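Local coordinates for gamma-glutamyl cyclotransferase (Homo sapiens, PDB 3CRY) that catalyses the release of 5-oxoproline from gamma-glutamyl dipeptides as a homodimer, and may play a significant role in glutathione homeostasis, at the interface of chains A and B. Coordinates in Å, arbitrary orientation; residue numbers count along the deposited sequence, not the author numbering. Chains: chain A/B, Gamma-glutamyl cyclotransferase.

Contact 1: the interface of chains A and B. Residues chain A 49, 72-73, 108, 126; chain B 106, 108, 128.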
loop_
_atom_site.group_PDB
_atom_site.type_symbol
_atom_site.label_atom_id
_atom_site.label_comp_id
_atom_site.label_asym_id
_atom_site.label_seq_id
_atom_site.Cartn_x
_atom_site.Cartn_y
_atom_site.Cartn_z
ATOM N N PHE A 49 -10.326 -7.738 0.352
ATOM C CA PHE A 49 -9.816 -6.957 -0.778
ATOM C C PHE A 49 -10.597 -7.357 -2.024
ATOM O O PHE A 49 -11.162 -8.475 -2.074
ATOM C CB PHE A 49 -8.337 -7.268 -1.042
ATOM C CG PHE A 49 -7.363 -6.553 -0.125
ATOM C CD1 PHE A 49 -7.199 -6.963 1.199
ATOM C CD2 PHE A 49 -6.560 -5.505 -0.615
ATOM C CE1 PHE A 49 -6.275 -6.328 2.034
ATOM C CE2 PHE A 49 -5.644 -4.872 0.223
ATOM C CZ PHE A 49 -5.496 -5.290 1.532
ATOM N N PHE A 72 -7.786 -3.464 -3.838
ATOM C CA PHE A 72 -8.055 -2.411 -2.855
ATOM C C PHE A 72 -8.925 -2.946 -1.722
ATOM O O PHE A 72 -9.614 -3.957 -1.890
ATOM C CB PHE A 72 -8.626 -1.148 -3.518
ATOM C CG PHE A 72 -9.993 -1.327 -4.158
ATOM C CD1 PHE A 72 -11.157 -1.335 -3.378
ATOM C CD2 PHE A 72 -10.115 -1.434 -5.549
ATOM C CE1 PHE A 72 -12.421 -1.472 -3.979
ATOM C CE2 PHE A 72 -11.371 -1.566 -6.159
ATOM C CZ PHE A 72 -12.519 -1.586 -5.382
ATOM N N GLN A 73 -8.849 -2.309 -0.556
ATOM C CA GLN A 73 -9.600 -2.809 0.608
ATOM C C GLN A 73 -11.114 -2.667 0.438
ATOM O O GLN A 73 -11.626 -1.596 0.061
ATOM C CB GLN A 73 -9.077 -2.133 1.883
ATOM C CG GLN A 73 -7.687 -2.642 2.238
ATOM C CD GLN A 73 -6.969 -1.748 3.194
ATOM O OE1 GLN A 73 -6.783 -0.552 2.918
ATOM N NE2 GLN A 73 -6.547 -2.318 4.331
ATOM N N ILE A 108 3.358 -3.468 -0.595
ATOM C CA ILE A 108 2.528 -3.715 0.605
ATOM C C ILE A 108 2.953 -4.988 1.344
ATOM O O ILE A 108 3.681 -5.835 0.800
ATOM C CB ILE A 108 1.020 -3.819 0.256
ATOM C CG1 ILE A 108 0.728 -5.018 -0.670
ATOM C CG2 ILE A 108 0.497 -2.483 -0.315
ATOM C CD1 ILE A 108 -0.768 -5.162 -1.002
ATOM N N LEU A 126 0.198 -2.939 -4.886
ATOM C CA LEU A 126 -1.052 -2.410 -5.443
ATOM C C LEU A 126 -0.897 -0.972 -5.943
ATOM O O LEU A 126 0.081 -0.287 -5.595
ATOM C CB LEU A 126 -2.201 -2.571 -4.434
ATOM C CG LEU A 126 -2.033 -1.867 -3.067
ATOM C CD1 LEU A 126 -2.149 -0.350 -3.144
ATOM C CD2 LEU A 126 -3.075 -2.441 -2.081
ATOM N N VAL B 106 -3.576 -0.031 4.783
ATOM C CA VAL B 106 -2.750 -1.187 4.426
ATOM C C VAL B 106 -1.304 -0.897 4.830
ATOM O O VAL B 106 -0.868 0.266 4.793
ATOM C CB VAL B 106 -2.879 -1.499 2.895
ATOM C CG1 VAL B 106 -2.166 -0.418 2.036
ATOM C CG2 VAL B 106 -2.327 -2.920 2.593
ATOM N N ILE B 108 2.488 -0.630 4.144
ATOM C CA ILE B 108 3.382 -0.423 3.002
ATOM C C ILE B 108 4.863 -0.469 3.438
ATOM O O ILE B 108 5.193 -0.364 4.628
ATOM C CB ILE B 108 3.094 0.907 2.241
ATOM C CG1 ILE B 108 3.367 2.144 3.128
ATOM C CG2 ILE B 108 1.638 0.936 1.686
ATOM C CD1 ILE B 108 3.071 3.485 2.420
ATOM N N THR B 128 -6.469 2.652 1.025
ATOM C CA THR B 128 -6.691 2.183 -0.355
ATOM C C THR B 128 -8.111 2.410 -0.879
ATOM O O THR B 128 -8.366 2.223 -2.080
ATOM C CB THR B 128 -6.359 0.683 -0.518
ATOM O OG1 THR B 128 -7.308 -0.114 0.205
ATOM C CG2 THR B 128 -4.935 0.349 -0.015
HETATM O O HOH W 1 -8.480 1.970 3.026
#

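Contact 2: the interface of chains A and B. Residues chain A 92, 95, 123; chain B 109, 111.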
loop_
_atom_site.group_PDB
_atom_site.type_symbol
_atom_site.label_atom_id
_atom_site.label_comp_id
_atom_site.label_asym_id
_atom_site.label_seq_id
_atom_site.Cartn_x
_atom_site.Cartn_y
_atom_site.Cartn_z
ATOM N N ASN A 92 14.889 -6.152 -4.736
ATOM C CA ASN A 92 15.033 -4.971 -5.567
ATOM C C ASN A 92 14.578 -5.168 -7.013
ATOM O O ASN A 92 13.974 -4.269 -7.600
ATOM C CB ASN A 92 16.471 -4.444 -5.504
ATOM C CG ASN A 92 16.793 -3.839 -4.151
ATOM O OD1 ASN A 92 15.894 -3.435 -3.412
ATOM N ND2 ASN A 92 18.084 -3.784 -3.814
ATOM N N ASP A 95 10.653 -5.216 -7.213
ATOM C CA ASP A 95 10.216 -3.822 -7.119
ATOM C C ASP A 95 10.352 -3.091 -8.453
ATOM O O ASP A 95 9.421 -2.405 -8.890
ATOM C CB ASP A 95 11.002 -3.064 -6.031
ATOM C CG ASP A 95 10.671 -3.521 -4.607
ATOM O OD1 ASP A 95 9.792 -4.399 -4.390
ATOM O OD2 ASP A 95 11.320 -2.975 -3.675
ATOM N N ARG A 123 4.857 -10.288 0.902
ATOM C CA ARG A 123 5.033 -9.054 0.120
ATOM C C ARG A 123 4.062 -9.088 -1.073
ATOM O O ARG A 123 3.834 -10.143 -1.672
ATOM C CB ARG A 123 6.479 -8.973 -0.375
ATOM C CG ARG A 123 6.914 -7.639 -1.039
ATOM C CD ARG A 123 8.366 -7.755 -1.520
ATOM N NE ARG A 123 8.990 -6.464 -1.869
ATOM C CZ ARG A 123 9.533 -5.625 -0.973
ATOM N NH1 ARG A 123 9.510 -5.906 0.327
ATOM N NH2 ARG A 123 10.088 -4.484 -1.374
ATOM N N GLU B 109 5.738 -0.615 2.450
ATOM C CA GLU B 109 7.168 -0.393 2.629
ATOM C C GLU B 109 7.543 0.789 1.755
ATOM O O GLU B 109 7.167 0.844 0.596
ATOM C CB GLU B 109 7.961 -1.627 2.217
ATOM C CG GLU B 109 9.469 -1.500 2.428
ATOM C CD GLU B 109 10.209 -2.712 1.860
ATOM O OE1 GLU B 109 10.128 -3.823 2.465
ATOM O OE2 GLU B 109 10.820 -2.550 0.792
ATOM N N LYS B 111 10.839 3.785 0.783
ATOM C CA LYS B 111 12.249 4.175 0.905
ATOM C C LYS B 111 12.256 5.686 1.008
ATOM O O LYS B 111 11.717 6.346 0.139
ATOM C CB LYS B 111 13.043 3.672 -0.301
ATOM C CG LYS B 111 13.317 2.185 -0.171
ATOM C CD LYS B 111 14.013 1.568 -1.366
ATOM C CE LYS B 111 14.074 0.048 -1.159
ATOM N NZ LYS B 111 14.673 -0.663 -2.342
#

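Contact 1: the interface of chains A and B
The side-chain hydroxyl OG1 of B:Thr128 is gripped twice by one residue of the partner chain, a compact example of how a dimer fixes a small polar group. The backbone N of A:Gln73 donates to OG1 over 2.8 Å, nearly straight at 163°, and OG1 passes its own hydrogen to the amide oxygen OE1 of A:Gln73, also 2.8 Å away. That second bond falls on a lone pair of OE1 in the carbonyl plane, with a C=O...donor angle of 110°. The hydroxyl thus accepts and donates at once, which fixes its rotation. OG1 stands between the backbone N and the carbonyl carbon of B:Thr128 (chi1 68°), which turns the methyl CG2 toward CD2 of A:Leu126, 3.9 Å off. Water 1 lies 3.0 Å from OE1 of A:Gln73 and also bonds to the backbone N of B:Thr128. The aliphatic part of A:Gln73 is braced within its own chain, CG lying 3.5 Å above one face of the A:Phe49 ring, toward its rim. An alanine in place of A:Gln73 would probably leave the threonine hydroxyl without its acceptor, break the water bridge and uncover part of the phenylalanine face. Beside this polar knot, CG2 of B:Val106 packs at 4.1 Å against both CZ of A:Phe49 and CG2 of A:Ile108, each pair of side chains crossing at about a right angle. In the fold, strands 49-56, 68-74, 106-114 and 119-126 of chain A face strand 106-114 of chain B and the loop carrying B:Thr128, while A:Ile108 and B:Ile108 form an antiparallel bridge on the two-fold.

Contact 2: the interface of chains A and B
A:Arg123 and B:Glu109 reach toward each other from extended strand backbones, 119-126 in chain A and 106-114 in chain B, while A:Asn92 and A:Asp95 look on from the helix 91-97. The arginine meets the glutamate end-on with two nitrogens: NH1 donates to OE1 over 3.0 Å, and NH2 donates to OE2 at the same 3.0 Å, the second pair forming a salt bridge. Both bonds are close to straight. Yet this is not the flat pairing of a textbook fork, for the guanidinium and carboxylate planes stand 56° apart. Both oxygens lie near the guanidinium plane, but the nitrogens come to them from above the carboxylate plane. Both side chains begin with CG anti to the backbone N (chi1 -171° in A:Arg123, -178° in B:Glu109), and their extended stems carry the charged ends across the interface. Behind the arginine, A:Asp95 serves as a second-shell partner in the same chain. Its OD1 and OD2 each take a hydrogen bond from NH2, 3.0 Å from either oxygen, on their syn lone pairs and near the guanidinium plane. NH2 is therefore shared between two carboxylates, one from each chain, and A:Asp95 is likely to help hold the guanidinium group at the angle from which it grips B:Glu109. Such an arrangement would place two like charges close together, and the arginine between them is likely to offset much of their mutual repulsion. On the same strand as the glutamate, B:Lys111 sends an extended chain toward the helix, and its ammonium may add to that compensation without touching A:Asp95, whose OD2 lies 4.3 Å from NZ. That NZ instead donates a weak hydrogen bond to the side-chain oxygen OD1 of A:Asn92, 3.2 Å away.

About 14 Å separates the centres of contact 1 and contact 2, and the same two strands run through both: 106-114 of chain B and 119-126 of chain A. Along the chain B strand, the apolar residues belong to contact 1 and the charged ones to contact 2. Together they show a homodimer seam built from packing and hydroxyl bonding near one end and ion pairing at the other, with each contact repeated by the two-fold. The centre of contact 2 lies about 9 Å from the active-site position, A:Gln98, altered in this structure, against 13 Å for contact 1; the structure alone does not show whether dimerisation affects activity.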